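Local coordinates for protein phosphoribosylaminoimidazole-succinocarboxamide synthase (Ehrlichia chaffeensis str. Arkansas, PDB 3KRE) that catalyses the ATP-dependent joining of L-aspartate to carboxyaminoimidazole ribonucleotide, giving SAICAR in de novo purine biosynthesis, at residues Ser93-Asn96 against Gln100-Lys103; Lys32-Phe37 against Leu214-Ser219; Ser123-Ile128 against Ile138-Tyr143. All coordinates share one frame; numbering follows the deposited sequence.

Interaction 1 of 3, residues Ser93-Asn96 against Gln100-Lys103; sequences SLLN and QLVK
The backbone oxygen of S93 receives the shortest polar bond of this contact: N of L101 lies 2.7 Å from O of S93, with an N-H···O angle of 155° and the donor almost in line with the carbonyl bond. The return bond, from N of S93 to O of L101, is longer at 3.1 Å. Such reciprocal bonding defines S93 and L101 as an antiparallel hydrogen-bonded pair. Next to it, toward the turn of the hairpin, L94 and Q100 form a non-hydrogen-bonded pair whose CA atoms come to 4.3 Å, the closer spacing of that pair type. O of S93 is also brushed from beside its bond by CB of Q100, at 3.4 Å.

Beyond the paired residues, L95 bends back over the opposing strand. Its CG is anti to the carbonyl carbon (chi1 -66°), which brings CD1 within 3.7 Å of N of L101 and 4.0 Å of CB of L101; the two leucine side chains run at a slant to each other. This is a small apolar cover over a backbone bond.

The hairpin of strands 91-94 and 99-107 lies at the surface, and its two faces differ. L94 and Q100 look to helix 67-84, where NE2 of Q100 bonds N72, whereas L101 on the other face touches T39 and E44, the latter on strand 44-49, which pairs with the far edge of 99-107.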
ATOM      1  N   SER A  93      -9.977  11.599  -7.827  1.00  4.77           N
ATOM      2  CA  SER A  93     -11.361  11.186  -7.917  0.50  5.74           C
ATOM      3  C   SER A  93     -11.478   9.720  -8.307  1.00  6.20           C
ATOM      4  O   SER A  93     -10.620   9.191  -9.007  1.00  6.80           O
ATOM      5  CB  SER A  93     -12.091  12.075  -8.932  0.50  6.25           C
ATOM      6  OG  SER A  93     -13.462  11.760  -8.949  0.50  7.72           O
ATOM      7  N   LEU A  94     -12.545   9.072  -7.851  1.00  7.17           N
ATOM      8  CA  LEU A  94     -12.883   7.710  -8.295  1.00  8.40           C
ATOM      9  C   LEU A  94     -13.609   7.837  -9.643  1.00  9.04           C
ATOM     10  O   LEU A  94     -14.588   8.571  -9.759  1.00  9.19           O
ATOM     11  CB  LEU A  94     -13.767   7.044  -7.234  1.00  8.97           C
ATOM     12  CG  LEU A  94     -14.227   5.616  -7.468  1.00 10.24           C
ATOM     13  CD1 LEU A  94     -13.010   4.658  -7.554  1.00  8.31           C
ATOM     14  CD2 LEU A  94     -15.182   5.181  -6.320  1.00 12.75           C
ATOM     15  N   LEU A  95     -13.129   7.140 -10.671  1.00  8.51           N
ATOM     16  CA  LEU A  95     -13.704   7.270 -12.016  1.00  8.33           C
ATOM     17  C   LEU A  95     -14.711   6.194 -12.364  1.00  9.02           C
ATOM     18  O   LEU A  95     -15.760   6.481 -12.968  1.00  9.70           O
ATOM     19  CB  LEU A  95     -12.591   7.253 -13.037  1.00  8.45           C
ATOM     20  CG  LEU A  95     -11.656   8.449 -12.967  1.00  6.87           C
ATOM     21  CD1 LEU A  95     -10.494   8.204 -13.922  1.00  9.90           C
ATOM     22  CD2 LEU A  95     -12.367   9.809 -13.346  1.00  8.07           C
ATOM     23  N   ASN A  96     -14.355   4.950 -12.049  1.00  8.19           N
ATOM     24  CA  ASN A  96     -15.153   3.778 -12.402  1.00  8.86           C
ATOM     25  C   ASN A  96     -14.712   2.551 -11.598  1.00  9.10           C
ATOM     26  O   ASN A  96     -13.914   2.682 -10.681  1.00  9.20           O
ATOM     27  CB  ASN A  96     -15.104   3.537 -13.918  1.00  8.99           C
ATOM     28  CG  ASN A  96     -13.703   3.345 -14.439  1.00  9.63           C
ATOM     29  OD1 ASN A  96     -12.989   2.471 -13.985  1.00  9.11           O
ATOM     30  ND2 ASN A  96     -13.317   4.148 -15.435  1.00 10.46           N
ATOM     31  N   GLN A 100      -9.100   5.173 -10.917  1.00  5.22           N
ATOM     32  CA  GLN A 100      -9.189   6.441 -10.209  1.00  6.21           C
ATOM     33  C   GLN A 100      -8.248   7.419 -10.877  1.00  5.88           C
ATOM     34  O   GLN A 100      -7.244   7.020 -11.465  1.00  6.40           O
ATOM     35  CB  GLN A 100      -8.911   6.282  -8.702  1.00  6.93           C
ATOM     36  CG  GLN A 100      -7.785   5.459  -8.314  1.00 10.29           C
ATOM     37  CD  GLN A 100      -7.771   5.167  -6.831  1.00  9.36           C
ATOM     38  OE1 GLN A 100      -7.232   5.944  -6.062  1.00 10.59           O
ATOM     39  NE2 GLN A 100      -8.312   3.997  -6.431  1.00  8.39           N
ATOM     40  N   LEU A 101      -8.611   8.684 -10.805  1.00  5.02           N
ATOM     41  CA  LEU A 101      -7.824   9.792 -11.298  1.00  3.97           C
ATOM     42  C   LEU A 101      -6.887  10.215 -10.179  1.00  3.80           C
ATOM     43  O   LEU A 101      -7.322  10.475  -9.044  1.00  4.55           O
ATOM     44  CB  LEU A 101      -8.718  10.964 -11.672  1.00  3.70           C
ATOM     45  CG  LEU A 101      -8.055  12.084 -12.491  1.00  3.54           C
ATOM     46  CD1 LEU A 101      -7.606  11.544 -13.882  1.00  5.45           C
ATOM     47  CD2 LEU A 101      -8.989  13.286 -12.640  1.00  3.10           C
ATOM     48  N   VAL A 102      -5.608  10.314 -10.507  1.00  2.42           N
ATOM     49  CA  VAL A 102      -4.607  10.705  -9.533  1.00  3.23           C
ATOM     50  C   VAL A 102      -3.606  11.702 -10.129  1.00  3.93           C
ATOM     51  O   VAL A 102      -3.435  11.814 -11.377  1.00  4.62           O
ATOM     52  CB  VAL A 102      -3.827   9.482  -8.992  1.00  4.23           C
ATOM     53  CG1 VAL A 102      -4.753   8.436  -8.355  1.00  3.57           C
ATOM     54  CG2 VAL A 102      -2.997   8.848 -10.134  1.00  3.95           C
ATOM     55  N   LYS A 103      -2.934  12.409  -9.223  1.00  4.80           N
ATOM     56  CA  LYS A 103      -1.913  13.384  -9.581  1.00  5.53           C
ATOM     57  C   LYS A 103      -0.754  12.654 -10.250  1.00  5.81           C
ATOM     58  O   LYS A 103      -0.350  11.627  -9.769  1.00  6.27           O
ATOM     59  CB  LYS A 103      -1.379  14.095  -8.332  1.00  5.75           C
ATOM     60  CG  LYS A 103      -2.391  14.992  -7.606  1.00  9.76           C
ATOM     61  CD  LYS A 103      -1.748  15.760  -6.409  1.00 14.11           C
ATOM     62  CE  LYS A 103      -1.799  17.305  -6.555  1.00 17.53           C
ATOM     63  NZ  LYS A 103      -1.595  17.761  -7.937  1.00 19.72           N
TER

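Interaction 2 of 3, residues Lys32-Phe37 against Leu214-Ser219; sequences KAKIIF and LADEIS
K34 reaches out from strand 34-38 to two consecutive acids, D216 and E217, in the loop between strands 213-214 and 223-227. The two segments are 177 residues apart at their closest ends. The CA atoms of K34 and D216 are 9.0 Å apart, so the side chains alone bridge the gap. From CB, which points to the loop, the chain leaves with CG anti to the carbonyl carbon and comes alongside E217: CG of K34 lies 3.7 Å from OE2 of E217. CD of K34 draws closer, 3.3 Å from OE2 of E217. Two successive bends follow (chi3 -62°, chi4 -64°), and they swing the end of the chain from one acid toward the other, so that CE of K34 sits 3.2 Å from OD1 of D216 while keeping E217 nearby. Two salt bridges complete the path: NZ of K34 is 2.7 Å from OE2 of E217, and NZ of K34 is 2.8 Å from OD1 of D216.

The two carboxylates receive the ammonium differently. E217 offers the anti lone pair of OE2, the one turned away from its other oxygen, whereas OD1 of D216 is met on the syn side but 35° out of the carboxylate plane. Each acid has a further partner: OD2 of D216 forms a salt bridge with K198, and OE1 of E217 accepts from OG of S219 at a very short 2.5 Å, a length to be read with caution.

Chemically, this is a network of alternating charge, K198–D216–K34–E217, in which a lysine between the acids would offset the repulsion of neighbouring carboxylates. Both acids use their two oxygens, which probably limits the rotation of both carboxylates.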
ATOM      1  N   LYS A  32       3.087  -4.685 -11.374  1.00 23.42           N
ATOM      2  CA  LYS A  32       2.604  -6.062 -11.281  1.00 23.34           C
ATOM      3  C   LYS A  32       1.060  -6.156 -11.246  1.00 21.68           C
ATOM      4  O   LYS A  32       0.492  -7.118 -11.824  1.00 22.70           O
ATOM      5  CB  LYS A  32       3.298  -6.808 -10.145  1.00 24.38           C
ATOM      6  CG  LYS A  32       4.713  -7.253 -10.549  1.00 27.78           C
ATOM      7  CD  LYS A  32       5.462  -7.929  -9.420  1.00 32.05           C
ATOM      8  CE  LYS A  32       6.459  -7.016  -8.727  1.00 33.93           C
ATOM      9  NZ  LYS A  32       7.241  -7.805  -7.730  1.00 35.43           N
ATOM     10  N   ALA A  33       0.401  -5.139 -10.664  1.00 17.52           N
ATOM     11  CA  ALA A  33      -1.044  -5.165 -10.433  1.00 14.89           C
ATOM     12  C   ALA A  33      -1.829  -3.950 -10.990  1.00 12.10           C
ATOM     13  O   ALA A  33      -3.049  -3.938 -10.962  1.00 10.79           O
ATOM     14  CB  ALA A  33      -1.296  -5.301  -8.943  1.00 15.24           C
ATOM     15  N   LYS A  34      -1.142  -2.919 -11.462  1.00  9.80           N
ATOM     16  CA  LYS A  34      -1.806  -1.720 -11.894  1.00  9.34           C
ATOM     17  C   LYS A  34      -1.153  -1.214 -13.206  1.00 10.56           C
ATOM     18  O   LYS A  34      -0.022  -1.595 -13.529  1.00 12.03           O
ATOM     19  CB  LYS A  34      -1.708  -0.636 -10.804  1.00 10.24           C
ATOM     20  CG  LYS A  34      -2.423  -0.969  -9.493  1.00 11.22           C
ATOM     21  CD  LYS A  34      -2.389   0.185  -8.481  1.00 11.69           C
ATOM     22  CE  LYS A  34      -0.975   0.557  -8.062  1.00 10.89           C
ATOM     23  NZ  LYS A  34      -0.276  -0.546  -7.324  1.00  7.84           N
ATOM     24  N   ILE A  35      -1.916  -0.446 -13.966  1.00  8.77           N
ATOM     25  CA  ILE A  35      -1.445   0.268 -15.152  1.00  9.66           C
ATOM     26  C   ILE A  35      -1.722   1.737 -14.895  1.00  9.39           C
ATOM     27  O   ILE A  35      -2.787   2.084 -14.387  1.00  8.99           O
ATOM     28  CB  ILE A  35      -2.232  -0.122 -16.396  1.00  9.72           C
ATOM     29  CG1 ILE A  35      -2.136  -1.622 -16.688  1.00 11.74           C
ATOM     30  CG2 ILE A  35      -1.753   0.681 -17.633  1.00  9.61           C
ATOM     31  CD1 ILE A  35      -3.181  -2.056 -17.747  1.00 12.83           C
ATOM     32  N   ILE A  36      -0.754   2.590 -15.208  1.00  8.84           N
ATOM     33  CA  ILE A  36      -0.982   4.028 -15.182  1.00  9.01           C
ATOM     34  C   ILE A  36      -1.207   4.487 -16.633  1.00  8.81           C
ATOM     35  O   ILE A  36      -0.346   4.265 -17.490  1.00  8.86           O
ATOM     36  CB  ILE A  36       0.200   4.763 -14.570  1.00  8.46           C
ATOM     37  CG1 ILE A  36       0.509   4.224 -13.162  1.00 11.63           C
ATOM     38  CG2 ILE A  36      -0.039   6.275 -14.604  1.00  8.84           C
ATOM     39  CD1 ILE A  36      -0.692   4.131 -12.216  1.00 13.14           C
ATOM     40  N   PHE A  37      -2.350   5.120 -16.907  1.00  8.62           N
ATOM     41  CA  PHE A  37      -2.646   5.653 -18.232  1.00  8.02           C
ATOM     42  C   PHE A  37      -2.549   7.158 -18.258  1.00  8.94           C
ATOM     43  O   PHE A  37      -2.942   7.853 -17.307  1.00  6.51           O
ATOM     44  CB  PHE A  37      -4.070   5.290 -18.703  1.00  8.51           C
ATOM     45  CG  PHE A  37      -4.266   3.823 -19.018  1.00  8.44           C
ATOM     46  CD1 PHE A  37      -3.797   3.284 -20.210  1.00 11.46           C
ATOM     47  CD2 PHE A  37      -4.945   2.990 -18.141  1.00 10.96           C
ATOM     48  CE1 PHE A  37      -3.989   1.949 -20.507  1.00 12.47           C
ATOM     49  CE2 PHE A  37      -5.121   1.620 -18.432  1.00 12.49           C
ATOM     50  CZ  PHE A  37      -4.651   1.112 -19.613  1.00 13.37           C
ATOM     51  N   LEU A 214       1.301  10.709  -0.538  1.00  6.64           N
ATOM     52  CA  LEU A 214       1.064   9.278  -0.540  1.00  5.82           C
ATOM     53  C   LEU A 214       0.565   8.823  -1.929  1.00  6.25           C
ATOM     54  O   LEU A 214      -0.356   9.417  -2.519  1.00  6.29           O
ATOM     55  CB  LEU A 214       0.044   8.885   0.524  1.00  5.63           C
ATOM     56  CG  LEU A 214      -0.084   7.390   0.781  1.00  8.46           C
ATOM     57  CD1 LEU A 214       1.192   6.832   1.430  1.00  7.89           C
ATOM     58  CD2 LEU A 214      -1.300   7.184   1.679  1.00  8.79           C
ATOM     59  N   ALA A 215       1.166   7.752  -2.426  1.00  5.71           N
ATOM     60  CA  ALA A 215       0.876   7.276  -3.791  1.00  5.76           C
ATOM     61  C   ALA A 215       0.553   5.776  -3.777  1.00  6.34           C
ATOM     62  O   ALA A 215       0.134   5.246  -2.754  1.00  5.83           O
ATOM     63  CB  ALA A 215       2.050   7.594  -4.659  1.00  6.22           C
ATOM     64  N   ASP A 216       0.747   5.094  -4.914  1.00  6.28           N
ATOM     65  CA  ASP A 216       0.434   3.665  -5.047  1.00  7.43           C
ATOM     66  C   ASP A 216      -0.971   3.354  -4.527  1.00  7.14           C
ATOM     67  O   ASP A 216      -1.896   4.065  -4.901  1.00  8.22           O
ATOM     68  CB  ASP A 216       1.499   2.790  -4.400  1.00  6.98           C
ATOM     69  CG  ASP A 216       1.435   1.352  -4.902  1.00  8.68           C
ATOM     70  OD1 ASP A 216       1.526   1.173  -6.112  1.00 10.26           O
ATOM     71  OD2 ASP A 216       1.184   0.423  -4.113  1.00  7.19           O
ATOM     72  N   GLU A 217      -1.152   2.318  -3.705  1.00  7.02           N
ATOM     73  CA  GLU A 217      -2.479   1.958  -3.244  1.00  6.13           C
ATOM     74  C   GLU A 217      -2.434   1.553  -1.795  1.00  7.10           C
ATOM     75  O   GLU A 217      -1.368   1.180  -1.262  1.00  7.82           O
ATOM     76  CB  GLU A 217      -3.033   0.803  -4.069  1.00  7.01           C
ATOM     77  CG  GLU A 217      -2.229  -0.479  -3.918  1.00  7.74           C
ATOM     78  CD  GLU A 217      -2.739  -1.588  -4.819  1.00 10.64           C
ATOM     79  OE1 GLU A 217      -3.746  -2.250  -4.479  1.00  9.76           O
ATOM     80  OE2 GLU A 217      -2.145  -1.773  -5.885  1.00 12.36           O
ATOM     81  N   ILE A 218      -3.597   1.601  -1.167  1.00  6.19           N
ATOM     82  CA  ILE A 218      -3.766   1.067   0.166  1.00  6.33           C
ATOM     83  C   ILE A 218      -4.880   0.058   0.050  1.00  5.57           C
ATOM     84  O   ILE A 218      -6.045   0.410  -0.051  1.00  5.60           O
ATOM     85  CB  ILE A 218      -4.146   2.146   1.182  1.00  6.85           C
ATOM     86  CG1 ILE A 218      -3.123   3.302   1.136  1.00  9.25           C
ATOM     87  CG2 ILE A 218      -4.265   1.520   2.599  1.00  7.51           C
ATOM     88  CD1 ILE A 218      -3.729   4.566   1.723  1.00 13.97           C
ATOM     89  N   SER A 219      -4.511  -1.215   0.067  1.00  5.06           N
ATOM     90  CA  SER A 219      -5.488  -2.255  -0.196  1.00  5.00           C
ATOM     91  C   SER A 219      -5.032  -3.567   0.438  1.00  5.01           C
ATOM     92  O   SER A 219      -3.936  -3.625   1.006  1.00  6.25           O
ATOM     93  CB  SER A 219      -5.620  -2.436  -1.713  1.00  5.69           C
ATOM     94  OG  SER A 219      -4.483  -3.122  -2.230  1.00  5.06           O
TER

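Interaction 3 of 3, residues Ser123-Ile128 against Ile138-Tyr143; sequences SKRFQI and IIEFYY
R125, in the last turn of helix 120-126, sends its guanidinium group across to E140 on strand 133-143. NH2 of R125 donates to OE2 of E140 at 2.8 Å with an N-H···O angle of 147°, a salt bridge through one nitrogen and one oxygen. The oxygen lies close to the guanidinium plane, while the donor meets OE2 on its syn side, 29° out of the carboxylate plane; the two flat groups are turned 25° from each other. A chain extended from CG to NE gives R125 this reach. Its NE takes a second route to the same acid: it donates to a water 2.7 Å away, and that water passes a hydrogen on to OE1 of E140. R125 thus reaches both oxygens, OE2 directly and OE1 through the water.

F126 follows and folds back against its neighbour. Its CE2 stands 3.3 Å above the guanidinium plane of R125, over the centre, so the rim of the tilted ring rests over one face of the group whose edge meets the acid and the water. The helix then ends in a Schellman motif: Q127 has a positive phi, its N makes a weak bond to O of K124, and N of I128 bonds O of S123. The side chain of Q127 adds a further bond to the same K124 oxygen: NE2 of Q127 donates to O of K124 at 2.9 Å, in the carbonyl plane on a lone pair.

Across the contact, OE1 of E140 also accepts from OH of Y142, 2.8 Å away and from well above the carboxylate plane. R115, on the adjacent strand 110-115, makes a salt bridge to the same OE1 through its NE.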
ATOM      1  N   SER A 123       8.977 -12.267  10.324  1.00 10.58           N
ATOM      2  CA  SER A 123       8.867 -13.461  11.177  1.00 11.30           C
ATOM      3  C   SER A 123       9.916 -14.465  10.835  1.00 11.76           C
ATOM      4  O   SER A 123      10.533 -15.035  11.738  1.00 11.72           O
ATOM      5  CB  SER A 123       7.537 -14.149  10.975  1.00 11.61           C
ATOM      6  OG  SER A 123       6.514 -13.299  11.356  1.00 11.34           O
ATOM      7  N   LYS A 124      10.111 -14.684   9.532  1.00 12.24           N
ATOM      8  CA  LYS A 124      11.030 -15.729   9.083  1.00 13.48           C
ATOM      9  C   LYS A 124      12.470 -15.379   9.464  1.00 12.31           C
ATOM     10  O   LYS A 124      13.172 -16.211  10.012  1.00 12.30           O
ATOM     11  CB  LYS A 124      10.939 -15.999   7.576  1.00 13.74           C
ATOM     12  CG  LYS A 124       9.620 -16.655   7.086  1.00 18.82           C
ATOM     13  CD  LYS A 124       9.604 -16.751   5.525  1.00 23.30           C
ATOM     14  CE  LYS A 124       8.197 -16.646   4.897  1.00 26.35           C
ATOM     15  NZ  LYS A 124       7.811 -15.269   4.331  1.00 28.54           N
ATOM     16  N   ARG A 125      12.905 -14.153   9.187  1.00 11.27           N
ATOM     17  CA  ARG A 125      14.331 -13.820   9.385  1.00  9.60           C
ATOM     18  C   ARG A 125      14.761 -13.593  10.839  1.00  9.94           C
ATOM     19  O   ARG A 125      15.962 -13.734  11.152  1.00  9.57           O
ATOM     20  CB  ARG A 125      14.759 -12.671   8.451  1.00  9.56           C
ATOM     21  CG  ARG A 125      14.299 -11.300   8.832  1.00  6.87           C
ATOM     22  CD  ARG A 125      14.371 -10.360   7.655  1.00  7.32           C
ATOM     23  NE  ARG A 125      14.226  -8.956   8.054  1.00  6.35           N
ATOM     24  CZ  ARG A 125      15.213  -8.184   8.506  1.00  8.94           C
ATOM     25  NH1 ARG A 125      16.449  -8.677   8.654  1.00  8.53           N
ATOM     26  NH2 ARG A 125      14.950  -6.926   8.854  1.00  7.86           N
ATOM     27  N   PHE A 126      13.810 -13.282  11.728  1.00  8.88           N
ATOM     28  CA  PHE A 126      14.081 -13.148  13.153  1.00  9.88           C
ATOM     29  C   PHE A 126      13.590 -14.360  13.951  1.00 10.06           C
ATOM     30  O   PHE A 126      13.766 -14.402  15.168  1.00  9.83           O
ATOM     31  CB  PHE A 126      13.474 -11.844  13.706  1.00  9.28           C
ATOM     32  CG  PHE A 126      14.090 -10.613  13.112  1.00  9.07           C
ATOM     33  CD1 PHE A 126      15.392 -10.290  13.380  1.00  9.26           C
ATOM     34  CD2 PHE A 126      13.379  -9.816  12.213  1.00  8.08           C
ATOM     35  CE1 PHE A 126      15.991  -9.163  12.812  1.00  6.96           C
ATOM     36  CE2 PHE A 126      13.965  -8.704  11.623  1.00  5.41           C
ATOM     37  CZ  PHE A 126      15.279  -8.368  11.934  1.00  7.28           C
ATOM     38  N   GLN A 127      12.996 -15.322  13.245  1.00 10.57           N
ATOM     39  CA  GLN A 127      12.394 -16.522  13.846  0.50 11.21           C
ATOM     40  C   GLN A 127      11.515 -16.143  15.046  1.00 11.48           C
ATOM     41  O   GLN A 127      11.658 -16.627  16.176  1.00 12.05           O
ATOM     42  CB  GLN A 127      13.467 -17.566  14.159  0.50 11.16           C
ATOM     43  CG  GLN A 127      14.036 -18.219  12.895  0.50 11.09           C
ATOM     44  CD  GLN A 127      13.074 -19.204  12.235  0.50 12.23           C
ATOM     45  OE1 GLN A 127      12.919 -20.335  12.704  0.50 12.97           O
ATOM     46  NE2 GLN A 127      12.455 -18.797  11.129  0.50 10.12           N
ATOM     47  N   ILE A 128      10.585 -15.232  14.764  1.00 11.84           N
ATOM     48  CA  ILE A 128       9.581 -14.745  15.706  1.00 12.48           C
ATOM     49  C   ILE A 128       8.233 -15.184  15.111  1.00 13.43           C
ATOM     50  O   ILE A 128       8.015 -15.050  13.918  1.00 14.37           O
ATOM     51  CB  ILE A 128       9.677 -13.203  15.834  1.00 12.96           C
ATOM     52  CG1 ILE A 128      10.875 -12.801  16.700  1.00 14.13           C
ATOM     53  CG2 ILE A 128       8.412 -12.577  16.388  1.00 13.46           C
ATOM     54  CD1 ILE A 128      11.173 -11.299  16.604  1.00 15.56           C
ATOM     55  N   ILE A 138       7.166  -0.944  14.029  1.00  5.78           N
ATOM     56  CA  ILE A 138       8.462  -1.011  13.407  1.00  5.43           C
ATOM     57  C   ILE A 138       8.391  -0.622  11.924  1.00  5.79           C
ATOM     58  O   ILE A 138       7.746  -1.289  11.131  1.00  7.77           O
ATOM     59  CB  ILE A 138       9.082  -2.425  13.526  1.00  4.62           C
ATOM     60  CG1 ILE A 138       9.297  -2.767  14.990  1.00  5.54           C
ATOM     61  CG2 ILE A 138      10.438  -2.488  12.769  1.00  5.38           C
ATOM     62  CD1 ILE A 138       9.704  -4.188  15.289  1.00  6.86           C
ATOM     63  N   ILE A 139       9.125   0.424  11.579  1.00  5.77           N
ATOM     64  CA  ILE A 139       9.271   0.882  10.236  1.00  5.52           C
ATOM     65  C   ILE A 139      10.548   0.304   9.665  1.00  6.45           C
ATOM     66  O   ILE A 139      11.607   0.385  10.296  1.00  6.89           O
ATOM     67  CB  ILE A 139       9.352   2.384  10.158  1.00  5.51           C
ATOM     68  CG1 ILE A 139       7.996   2.957  10.550  1.00  7.35           C
ATOM     69  CG2 ILE A 139       9.729   2.837   8.715  1.00  6.32           C
ATOM     70  CD1 ILE A 139       7.939   4.446  10.592  1.00 10.18           C
ATOM     71  N   GLU A 140      10.423  -0.263   8.486  1.00  6.72           N
ATOM     72  CA  GLU A 140      11.567  -0.690   7.682  1.00  6.79           C
ATOM     73  C   GLU A 140      11.477  -0.092   6.278  1.00  7.24           C
ATOM     74  O   GLU A 140      10.373   0.034   5.715  1.00  7.60           O
ATOM     75  CB  GLU A 140      11.592  -2.200   7.597  1.00  6.52           C
ATOM     76  CG  GLU A 140      11.825  -2.991   8.915  1.00  6.40           C
ATOM     77  CD  GLU A 140      11.848  -4.494   8.711  1.00 11.35           C
ATOM     78  OE1 GLU A 140      10.970  -4.996   7.981  1.00 13.92           O
ATOM     79  OE2 GLU A 140      12.743  -5.172   9.258  1.00 12.57           O
ATOM     80  N   PHE A 141      12.634   0.256   5.712  1.00  7.06           N
ATOM     81  CA  PHE A 141      12.716   0.848   4.381  1.00  7.49           C
ATOM     82  C   PHE A 141      13.314  -0.116   3.379  1.00  8.01           C
ATOM     83  O   PHE A 141      14.271  -0.815   3.703  1.00  7.63           O
ATOM     84  CB  PHE A 141      13.597   2.098   4.424  1.00  6.78           C
ATOM     85  CG  PHE A 141      13.045   3.190   5.270  1.00  7.52           C
ATOM     86  CD1 PHE A 141      11.984   3.957   4.815  1.00  6.66           C
ATOM     87  CD2 PHE A 141      13.582   3.470   6.534  1.00  8.87           C
ATOM     88  CE1 PHE A 141      11.478   4.999   5.572  1.00  7.25           C
ATOM     89  CE2 PHE A 141      13.047   4.504   7.318  1.00  7.25           C
ATOM     90  CZ  PHE A 141      12.001   5.270   6.835  1.00  7.21           C
ATOM     91  N   TYR A 142      12.762  -0.132   2.153  1.00  7.30           N
ATOM     92  CA  TYR A 142      13.305  -0.965   1.082  1.00  7.98           C
ATOM     93  C   TYR A 142      13.477  -0.134  -0.167  1.00  8.11           C
ATOM     94  O   TYR A 142      12.683   0.733  -0.450  1.00  8.92           O
ATOM     95  CB  TYR A 142      12.399  -2.156   0.800  1.00  8.12           C
ATOM     96  CG  TYR A 142      12.217  -3.044   1.987  1.00  9.53           C
ATOM     97  CD1 TYR A 142      12.957  -4.200   2.119  1.00  9.47           C
ATOM     98  CD2 TYR A 142      11.313  -2.707   3.004  1.00  9.99           C
ATOM     99  CE1 TYR A 142      12.815  -5.008   3.204  1.00 10.46           C
ATOM    100  CE2 TYR A 142      11.168  -3.508   4.106  1.00 11.32           C
ATOM    101  CZ  TYR A 142      11.920  -4.679   4.195  1.00 13.78           C
ATOM    102  OH  TYR A 142      11.789  -5.495   5.298  1.00 15.41           O
ATOM    103  N   TYR A 143      14.544  -0.401  -0.897  1.00  8.68           N
ATOM    104  CA  TYR A 143      14.745   0.178  -2.207  1.00  9.00           C
ATOM    105  C   TYR A 143      13.864  -0.584  -3.224  1.00 10.82           C
ATOM    106  O   TYR A 143      13.965  -1.811  -3.325  1.00  9.21           O
ATOM    107  CB  TYR A 143      16.207  -0.011  -2.571  1.00  8.73           C
ATOM    108  CG  TYR A 143      16.583   0.462  -3.967  1.00 11.42           C
ATOM    109  CD1 TYR A 143      16.135   1.684  -4.441  1.00 14.76           C
ATOM    110  CD2 TYR A 143      17.438  -0.291  -4.774  1.00 14.15           C
ATOM    111  CE1 TYR A 143      16.493   2.137  -5.707  1.00 16.97           C
ATOM    112  CE2 TYR A 143      17.796   0.152  -6.019  1.00 17.01           C
ATOM    113  CZ  TYR A 143      17.311   1.367  -6.481  1.00 16.78           C
ATOM    114  OH  TYR A 143      17.656   1.849  -7.727  1.00 21.17           O
TER
HETATM  115  O   HOH W   1      11.799  -7.793   7.719  1.00 10.44           O

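All three contacts reach the same large antiparallel sheet, but at different places. Interactions 1 and 3 lie on opposite sides of the chain's centre, their centres about 33 Å apart, and each links parts close in sequence; interaction 2 sits about 8 Å from that centre and joins distant parts. Residues of interactions 1 and 2 both touch helix 67-84 and strand 44-49, whereas interaction 3 borders strands 110-115 and 152-153. The chemistry differs accordingly. Interaction 1, a surface contact, relies on backbone pairing with slight apolar cover. The partly buried interactions 2 and 3 depend on charge: one lysine bonded directly to two acids in the former, one arginine-glutamate bridge supplemented by water in the latter.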